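Local coordinates for N-acetylmuramoyl-L-alanine amidase domain-containing protein SAOUHSC_02979 (Staphylococcus aureus, PDB 5T1Q) that probably acts as a secreted peptidoglycan amidase, this chain holding its glucosaminidase-like domain and its CHAP domain, at residues A[6-18]-A[125-137]. Residues are numbered along the deposited sequence; the frame is centred on the assembly and turned at random.
Sequences LPTQDELKHKSKP and LEADGNQLYSINA
Ser16 and Ser134 pair through their backbones. Ser16 N donates to Ser134 O at 2.9 Å in a nearly straight bond (167°), and Ser134 N returns one to Ser16 O at 2.8 Å, more bent at 143°. Around this pair the side chains of 6-18 pack along strand 131-137. The CG of Pro7 meets the edge of the Tyr133 ring, 3.5 Å from its OH. Leu12 brings CD2 obliquely to the same end of the ring, 3.8 Å from Tyr133 CE2. The Lys15 side chain runs at about a right angle to that of Tyr133, with its CB 4.0 Å from Tyr133 CD2. A chi1 of 63° puts CG of Tyr133 between its backbone N and carbonyl carbon, and Glu126 CB lies over one face of the ring, offset toward the rim.

Strands 119-128 and 131-140 form a beta hairpin in the glucosaminidase-family region, closed by a type II' turn from Asp128 to Gln131. The N-terminal segment adds a single antiparallel bridge to it.

Beside the helix, Ile135 CD1 lies 3.4 Å from Glu11 OE2. Past the bridge, on the hairpin-turn side, Pro18 CB touches Leu125 CD2 at 3.8 Å. Thr8 and Glu11 form a capping box at the start of helix 9-13. Thr8 N reaches Glu11 OE2 from above the carboxylate plane, and Lys112 makes a salt bridge to the same oxygen. Thr191, which Pro7 also touches, hydrogen-bonds Glu126 OE1 through its OG1. Lys17 NZ forms a salt bridge with Asp309 in the CHAP domain.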
ATOM      1  N   LEU A   6      -6.329  10.715  12.656  1.00 45.55           N
ATOM      2  CA  LEU A   6      -4.895  10.625  12.932  1.00 45.80           C
ATOM      3  C   LEU A   6      -4.696   9.892  14.249  1.00 47.26           C
ATOM      4  O   LEU A   6      -5.670   9.643  14.960  1.00 48.05           O
ATOM      5  CB  LEU A   6      -4.273  12.024  12.950  1.00 46.62           C
ATOM      6  CG  LEU A   6      -4.463  12.840  11.660  1.00 45.77           C
ATOM      7  CD1 LEU A   6      -3.912  14.244  11.851  1.00 47.06           C
ATOM      8  CD2 LEU A   6      -3.817  12.174  10.450  1.00 44.24           C
ATOM      9  N   PRO A   7      -3.449   9.481  14.551  1.00 47.75           N
ATOM     10  CA  PRO A   7      -3.212   8.787  15.818  1.00 50.31           C
ATOM     11  C   PRO A   7      -3.500   9.651  17.041  1.00 53.31           C
ATOM     12  O   PRO A   7      -3.092  10.810  17.091  1.00 53.79           O
ATOM     13  CB  PRO A   7      -1.716   8.446  15.769  1.00 49.52           C
ATOM     14  CG  PRO A   7      -1.367   8.436  14.326  1.00 47.07           C
ATOM     15  CD  PRO A   7      -2.261   9.449  13.675  1.00 46.45           C
ATOM     16  N   THR A   8      -4.217   9.085  18.002  1.00 56.16           N
ATOM     17  CA  THR A   8      -4.515   9.768  19.248  1.00 59.52           C
ATOM     18  C   THR A   8      -3.357   9.551  20.214  1.00 61.38           C
ATOM     19  O   THR A   8      -2.463   8.743  19.956  1.00 59.65           O
ATOM     20  CB  THR A   8      -5.789   9.219  19.903  1.00 61.45           C
ATOM     21  OG1 THR A   8      -5.609   7.829  20.198  1.00 61.79           O
ATOM     22  CG2 THR A   8      -6.987   9.400  18.981  1.00 60.59           C
ATOM     23  N   GLN A   9      -3.393  10.267  21.330  1.00 64.74           N
ATOM     24  CA  GLN A   9      -2.361  10.157  22.355  1.00 67.33           C
ATOM     25  C   GLN A   9      -2.302   8.737  22.931  1.00 68.07           C
ATOM     26  O   GLN A   9      -1.211   8.193  23.131  1.00 67.53           O
ATOM     27  CB  GLN A   9      -2.612  11.199  23.463  1.00 71.42           C
ATOM     28  CG  GLN A   9      -1.658  11.166  24.659  1.00 75.09           C
ATOM     29  CD  GLN A   9      -0.189  11.388  24.301  1.00 74.77           C
ATOM     30  OE1 GLN A   9       0.163  11.671  23.148  1.00 72.26           O
ATOM     31  NE2 GLN A   9       0.682  11.262  25.306  1.00 77.28           N
ATOM     32  N   ASP A  10      -3.475   8.142  23.164  1.00 68.69           N
ATOM     33  CA  ASP A  10      -3.573   6.788  23.727  1.00 69.71           C
ATOM     34  C   ASP A  10      -3.074   5.728  22.724  1.00 66.88           C
ATOM     35  O   ASP A  10      -2.459   4.732  23.114  1.00 67.06           O
ATOM     36  CB  ASP A  10      -5.021   6.503  24.163  1.00 71.78           C
ATOM     37  CG  ASP A  10      -5.127   5.376  25.194  1.00 74.74           C
ATOM     38  OD1 ASP A  10      -4.456   4.334  25.041  1.00 74.29           O
ATOM     39  OD2 ASP A  10      -5.906   5.535  26.165  1.00 78.01           O
ATOM     40  N   GLU A  11      -3.335   5.956  21.437  1.00 63.83           N
ATOM     41  CA  GLU A  11      -2.884   5.042  20.377  1.00 61.30           C
ATOM     42  C   GLU A  11      -1.365   5.095  20.180  1.00 60.25           C
ATOM     43  O   GLU A  11      -0.747   4.071  19.887  1.00 59.91           O
ATOM     44  CB  GLU A  11      -3.605   5.352  19.061  1.00 59.03           C
ATOM     45  CG  GLU A  11      -5.080   4.970  19.081  1.00 60.05           C
ATOM     46  CD  GLU A  11      -5.896   5.561  17.939  1.00 58.67           C
ATOM     47  OE1 GLU A  11      -7.076   5.171  17.819  1.00 60.94           O
ATOM     48  OE2 GLU A  11      -5.389   6.414  17.174  1.00 56.14           O
ATOM     49  N   LEU A  12      -0.780   6.284  20.342  1.00 60.40           N
ATOM     50  CA  LEU A  12       0.671   6.475  20.182  1.00 60.01           C
ATOM     51  C   LEU A  12       1.502   5.855  21.311  1.00 62.49           C
ATOM     52  O   LEU A  12       2.640   5.429  21.078  1.00 61.88           O
ATOM     53  CB  LEU A  12       1.017   7.966  20.062  1.00 59.94           C
ATOM     54  CG  LEU A  12       0.646   8.687  18.766  1.00 57.63           C
ATOM     55  CD1 LEU A  12       0.829  10.189  18.922  1.00 58.38           C
ATOM     56  CD2 LEU A  12       1.480   8.168  17.607  1.00 55.44           C
ATOM     57  N   LYS A  13       0.952   5.825  22.525  1.00 65.00           N
ATOM     58  CA  LYS A  13       1.660   5.236  23.672  1.00 67.60           C
ATOM     59  C   LYS A  13       1.845   3.726  23.514  1.00 66.74           C
ATOM     60  O   LYS A  13       2.855   3.177  23.952  1.00 67.93           O
ATOM     61  CB  LYS A  13       0.945   5.554  24.993  1.00 71.56           C
ATOM     62  CG  LYS A  13       1.127   6.998  25.451  1.00 73.21           C
ATOM     63  CD  LYS A  13       0.393   7.315  26.751  1.00 77.04           C
ATOM     64  CE  LYS A  13      -1.119   7.295  26.568  1.00 77.36           C
ATOM     65  NZ  LYS A  13      -1.843   7.792  27.762  1.00 81.14           N
ATOM     66  N   HIS A  14       0.875   3.070  22.876  1.00 64.58           N
ATOM     67  CA  HIS A  14       0.941   1.625  22.624  1.00 63.52           C
ATOM     68  C   HIS A  14       1.443   1.274  21.213  1.00 59.26           C
ATOM     69  O   HIS A  14       1.359   0.119  20.810  1.00 58.71           O
ATOM     70  CB  HIS A  14      -0.434   0.984  22.872  1.00 64.71           C
ATOM     71  CG  HIS A  14      -0.830   0.956  24.314  1.00 68.37           C
ATOM     72  ND1 HIS A  14      -1.327   2.061  24.972  1.00 69.86           N
ATOM     73  CD2 HIS A  14      -0.808  -0.047  25.222  1.00 70.77           C
ATOM     74  CE1 HIS A  14      -1.589   1.740  26.226  1.00 73.43           C
ATOM     75  NE2 HIS A  14      -1.282   0.468  26.403  1.00 74.10           N
ATOM     76  N   LYS A  15       2.002   2.249  20.491  1.00 56.71           N
ATOM     77  CA  LYS A  15       2.487   2.020  19.117  1.00 53.56           C
ATOM     78  C   LYS A  15       3.511   0.885  19.031  1.00 52.07           C
ATOM     79  O   LYS A  15       4.270   0.651  19.966  1.00 53.14           O
ATOM     80  CB  LYS A  15       3.089   3.301  18.514  1.00 53.04           C
ATOM     81  CG  LYS A  15       4.450   3.702  19.068  1.00 54.85           C
ATOM     82  CD  LYS A  15       4.989   4.948  18.389  1.00 54.65           C
ATOM     83  CE  LYS A  15       6.371   5.303  18.921  1.00 56.42           C
ATOM     84  NZ  LYS A  15       6.968   6.456  18.189  1.00 55.99           N
ATOM     85  N   SER A  16       3.546   0.214  17.887  1.00 49.07           N
ATOM     86  CA  SER A  16       4.449  -0.914  17.673  1.00 48.34           C
ATOM     87  C   SER A  16       5.170  -0.806  16.353  1.00 45.05           C
ATOM     88  O   SER A  16       4.801  -0.008  15.495  1.00 43.06           O
ATOM     89  CB  SER A  16       3.646  -2.225  17.651  1.00 48.80           C
ATOM     90  OG  SER A  16       2.902  -2.403  18.846  1.00 51.67           O
ATOM     91  N   LYS A  17       6.216  -1.608  16.196  1.00 44.29           N
ATOM     92  CA  LYS A  17       6.864  -1.705  14.900  1.00 42.25           C
ATOM     93  C   LYS A  17       5.921  -2.533  14.043  1.00 39.46           C
ATOM     94  O   LYS A  17       5.202  -3.369  14.572  1.00 39.95           O
ATOM     95  CB  LYS A  17       8.256  -2.336  14.978  1.00 43.79           C
ATOM     96  CG  LYS A  17       9.314  -1.341  15.426  1.00 45.58           C
ATOM     97  CD  LYS A  17      10.729  -1.826  15.158  1.00 46.24           C
ATOM     98  CE  LYS A  17      11.120  -2.946  16.098  1.00 48.53           C
ATOM     99  NZ  LYS A  17      12.542  -3.325  15.900  1.00 49.19           N
ATOM    100  N   PRO A  18       5.864  -2.258  12.733  1.00 36.48           N
ATOM    101  CA  PRO A  18       4.962  -3.046  11.902  1.00 34.93           C
ATOM    102  C   PRO A  18       5.303  -4.523  11.949  1.00 34.32           C
ATOM    103  O   PRO A  18       6.474  -4.884  11.856  1.00 34.60           O
ATOM    104  CB  PRO A  18       5.208  -2.482  10.499  1.00 33.19           C
ATOM    105  CG  PRO A  18       5.616  -1.072  10.744  1.00 33.46           C
ATOM    106  CD  PRO A  18       6.497  -1.175  11.955  1.00 35.23           C
ATOM    107  N   LEU A 125      -1.040   1.127   9.585  1.00 31.59           N
ATOM    108  CA  LEU A 125       0.307   1.642   9.412  1.00 32.56           C
ATOM    109  C   LEU A 125       0.344   3.155   9.330  1.00 33.00           C
ATOM    110  O   LEU A 125      -0.479   3.787   8.656  1.00 32.86           O
ATOM    111  CB  LEU A 125       0.943   1.034   8.170  1.00 32.30           C
ATOM    112  CG  LEU A 125       0.987  -0.496   8.155  1.00 33.25           C
ATOM    113  CD1 LEU A 125       1.404  -1.006   6.779  1.00 33.26           C
ATOM    114  CD2 LEU A 125       1.901  -1.025   9.248  1.00 34.78           C
ATOM    115  N   GLU A 126       1.327   3.722  10.006  1.00 34.02           N
ATOM    116  CA  GLU A 126       1.504   5.147  10.081  1.00 36.11           C
ATOM    117  C   GLU A 126       2.957   5.450   9.759  1.00 37.21           C
ATOM    118  O   GLU A 126       3.806   4.545   9.688  1.00 36.37           O
ATOM    119  CB  GLU A 126       1.196   5.618  11.509  1.00 39.02           C
ATOM    120  CG  GLU A 126      -0.164   5.213  12.087  1.00 39.48           C
ATOM    121  CD  GLU A 126      -1.352   5.916  11.451  1.00 41.01           C
ATOM    122  OE1 GLU A 126      -1.164   6.865  10.656  1.00 41.37           O
ATOM    123  OE2 GLU A 126      -2.500   5.529  11.768  1.00 43.02           O
ATOM    124  N   ALA A 127       3.251   6.726   9.582  1.00 38.12           N
ATOM    125  CA  ALA A 127       4.602   7.154   9.277  1.00 40.17           C
ATOM    126  C   ALA A 127       4.886   8.536   9.857  1.00 43.11           C
ATOM    127  O   ALA A 127       4.007   9.389   9.901  1.00 42.34           O
ATOM    128  CB  ALA A 127       4.820   7.152   7.776  1.00 39.34           C
ATOM    129  N   ASP A 128       6.101   8.697  10.372  1.00 48.15           N
ATOM    130  CA  ASP A 128       6.626   9.965  10.882  1.00 51.89           C
ATOM    131  C   ASP A 128       7.814  10.176   9.944  1.00 52.95           C
ATOM    132  O   ASP A 128       8.962   9.859  10.273  1.00 53.40           O
ATOM    133  CB  ASP A 128       7.035   9.833  12.359  1.00 55.38           C
ATOM    134  CG  ASP A 128       7.614  11.119  12.944  1.00 58.79           C
ATOM    135  OD1 ASP A 128       7.532  12.181  12.291  1.00 61.48           O
ATOM    136  OD2 ASP A 128       8.148  11.065  14.076  1.00 61.34           O
ATOM    137  N   GLY A 129       7.505  10.643   8.733  1.00 53.38           N
ATOM    138  CA  GLY A 129       8.504  10.792   7.679  1.00 54.47           C
ATOM    139  C   GLY A 129       8.817   9.394   7.158  1.00 54.51           C
ATOM    140  O   GLY A 129       7.950   8.728   6.584  1.00 52.61           O
ATOM    141  N   ASN A 130      10.043   8.935   7.398  1.00 56.65           N
ATOM    142  CA  ASN A 130      10.465   7.585   6.997  1.00 57.47           C
ATOM    143  C   ASN A 130      10.443   6.593   8.180  1.00 56.16           C
ATOM    144  O   ASN A 130      10.790   5.425   8.012  1.00 57.12           O
ATOM    145  CB  ASN A 130      11.854   7.615   6.339  1.00 60.77           C
ATOM    146  CG  ASN A 130      12.914   8.237   7.232  1.00 66.63           C
ATOM    147  OD1 ASN A 130      12.645   9.201   7.957  1.00 69.31           O
ATOM    148  ND2 ASN A 130      14.134   7.701   7.171  1.00 69.38           N
ATOM    149  N   GLN A 131      10.044   7.064   9.365  1.00 55.02           N
ATOM    150  CA  GLN A 131       9.934   6.222  10.552  1.00 53.71           C
ATOM    151  C   GLN A 131       8.537   5.592  10.547  1.00 49.45           C
ATOM    152  O   GLN A 131       7.542   6.285  10.776  1.00 49.59           O
ATOM    153  CB  GLN A 131      10.122   7.056  11.824  1.00 57.25           C
ATOM    154  CG  GLN A 131      11.399   7.889  11.860  1.00 61.24           C
ATOM    155  CD  GLN A 131      11.519   8.745  13.116  1.00 64.96           C
ATOM    156  OE1 GLN A 131      10.836   8.510  14.120  1.00 67.52           O
ATOM    157  NE2 GLN A 131      12.400   9.740  13.069  1.00 66.99           N
ATOM    158  N   LEU A 132       8.467   4.287  10.286  1.00 44.48           N
ATOM    159  CA  LEU A 132       7.194   3.570  10.221  1.00 41.69           C
ATOM    160  C   LEU A 132       6.786   2.959  11.558  1.00 39.90           C
ATOM    161  O   LEU A 132       7.625   2.488  12.320  1.00 41.51           O
ATOM    162  CB  LEU A 132       7.266   2.451   9.173  1.00 42.04           C
ATOM    163  CG  LEU A 132       7.248   2.830   7.686  1.00 42.01           C
ATOM    164  CD1 LEU A 132       8.193   3.962   7.354  1.00 43.73           C
ATOM    165  CD2 LEU A 132       7.581   1.617   6.840  1.00 42.15           C
ATOM    166  N   TYR A 133       5.489   2.974  11.835  1.00 36.69           N
ATOM    167  CA  TYR A 133       4.972   2.362  13.041  1.00 37.07           C
ATOM    168  C   TYR A 133       3.552   1.900  12.804  1.00 35.44           C
ATOM    169  O   TYR A 133       2.984   2.126  11.742  1.00 34.32           O
ATOM    170  CB  TYR A 133       5.070   3.300  14.245  1.00 37.91           C
ATOM    171  CG  TYR A 133       4.262   4.567  14.144  1.00 37.60           C
ATOM    172  CD1 TYR A 133       4.748   5.662  13.442  1.00 37.91           C
ATOM    173  CD2 TYR A 133       3.032   4.692  14.787  1.00 37.75           C
ATOM    174  CE1 TYR A 133       4.030   6.845  13.363  1.00 38.19           C
ATOM    175  CE2 TYR A 133       2.301   5.878  14.720  1.00 38.06           C
ATOM    176  CZ  TYR A 133       2.809   6.954  14.009  1.00 38.15           C
ATOM    177  OH  TYR A 133       2.102   8.135  13.912  1.00 38.16           O
ATOM    178  N   SER A 134       3.000   1.233  13.803  1.00 35.48           N
ATOM    179  CA  SER A 134       1.675   0.676  13.727  1.00 35.48           C
ATOM    180  C   SER A 134       0.916   1.045  14.979  1.00 36.72           C
ATOM    181  O   SER A 134       1.510   1.205  16.038  1.00 37.16           O
ATOM    182  CB  SER A 134       1.784  -0.849  13.635  1.00 35.74           C
ATOM    183  OG  SER A 134       0.514  -1.457  13.490  1.00 37.20           O
ATOM    184  N   ILE A 135      -0.391   1.223  14.837  1.00 37.33           N
ATOM    185  CA  ILE A 135      -1.280   1.459  15.975  1.00 38.84           C
ATOM    186  C   ILE A 135      -2.507   0.590  15.787  1.00 38.83           C
ATOM    187  O   ILE A 135      -2.887   0.272  14.659  1.00 36.92           O
ATOM    188  CB  ILE A 135      -1.720   2.934  16.141  1.00 39.60           C
ATOM    189  CG1 ILE A 135      -2.508   3.434  14.922  1.00 39.21           C
ATOM    190  CG2 ILE A 135      -0.518   3.824  16.423  1.00 40.24           C
ATOM    191  CD1 ILE A 135      -3.146   4.792  15.128  1.00 39.86           C
ATOM    192  N   ASN A 136      -3.103   0.190  16.902  1.00 40.70           N
ATOM    193  CA  ASN A 136      -4.306  -0.605  16.905  1.00 41.58           C
ATOM    194  C   ASN A 136      -5.460   0.368  17.178  1.00 42.19           C
ATOM    195  O   ASN A 136      -5.501   0.995  18.237  1.00 42.17           O
ATOM    196  CB  ASN A 136      -4.213  -1.662  18.003  1.00 44.25           C
ATOM    197  CG  ASN A 136      -5.365  -2.643  17.971  1.00 45.35           C
ATOM    198  OD1 ASN A 136      -6.114  -2.749  18.927  1.00 50.19           O
ATOM    199  ND2 ASN A 136      -5.520  -3.347  16.864  1.00 44.90           N
ATOM    200  N   ALA A 137      -6.378   0.508  16.224  1.00 41.61           N
ATOM    201  CA  ALA A 137      -7.498   1.435  16.373  1.00 42.59           C
ATOM    202  C   ALA A 137      -8.826   0.876  15.864  1.00 42.38           C
ATOM    203  O   ALA A 137      -8.859  -0.043  15.042  1.00 41.31           O
ATOM    204  CB  ALA A 137      -7.178   2.739  15.660  1.00 42.54           C
TER
HETATM  205  O   HOH W   1      -1.294   1.284  19.547  1.00 46.64           O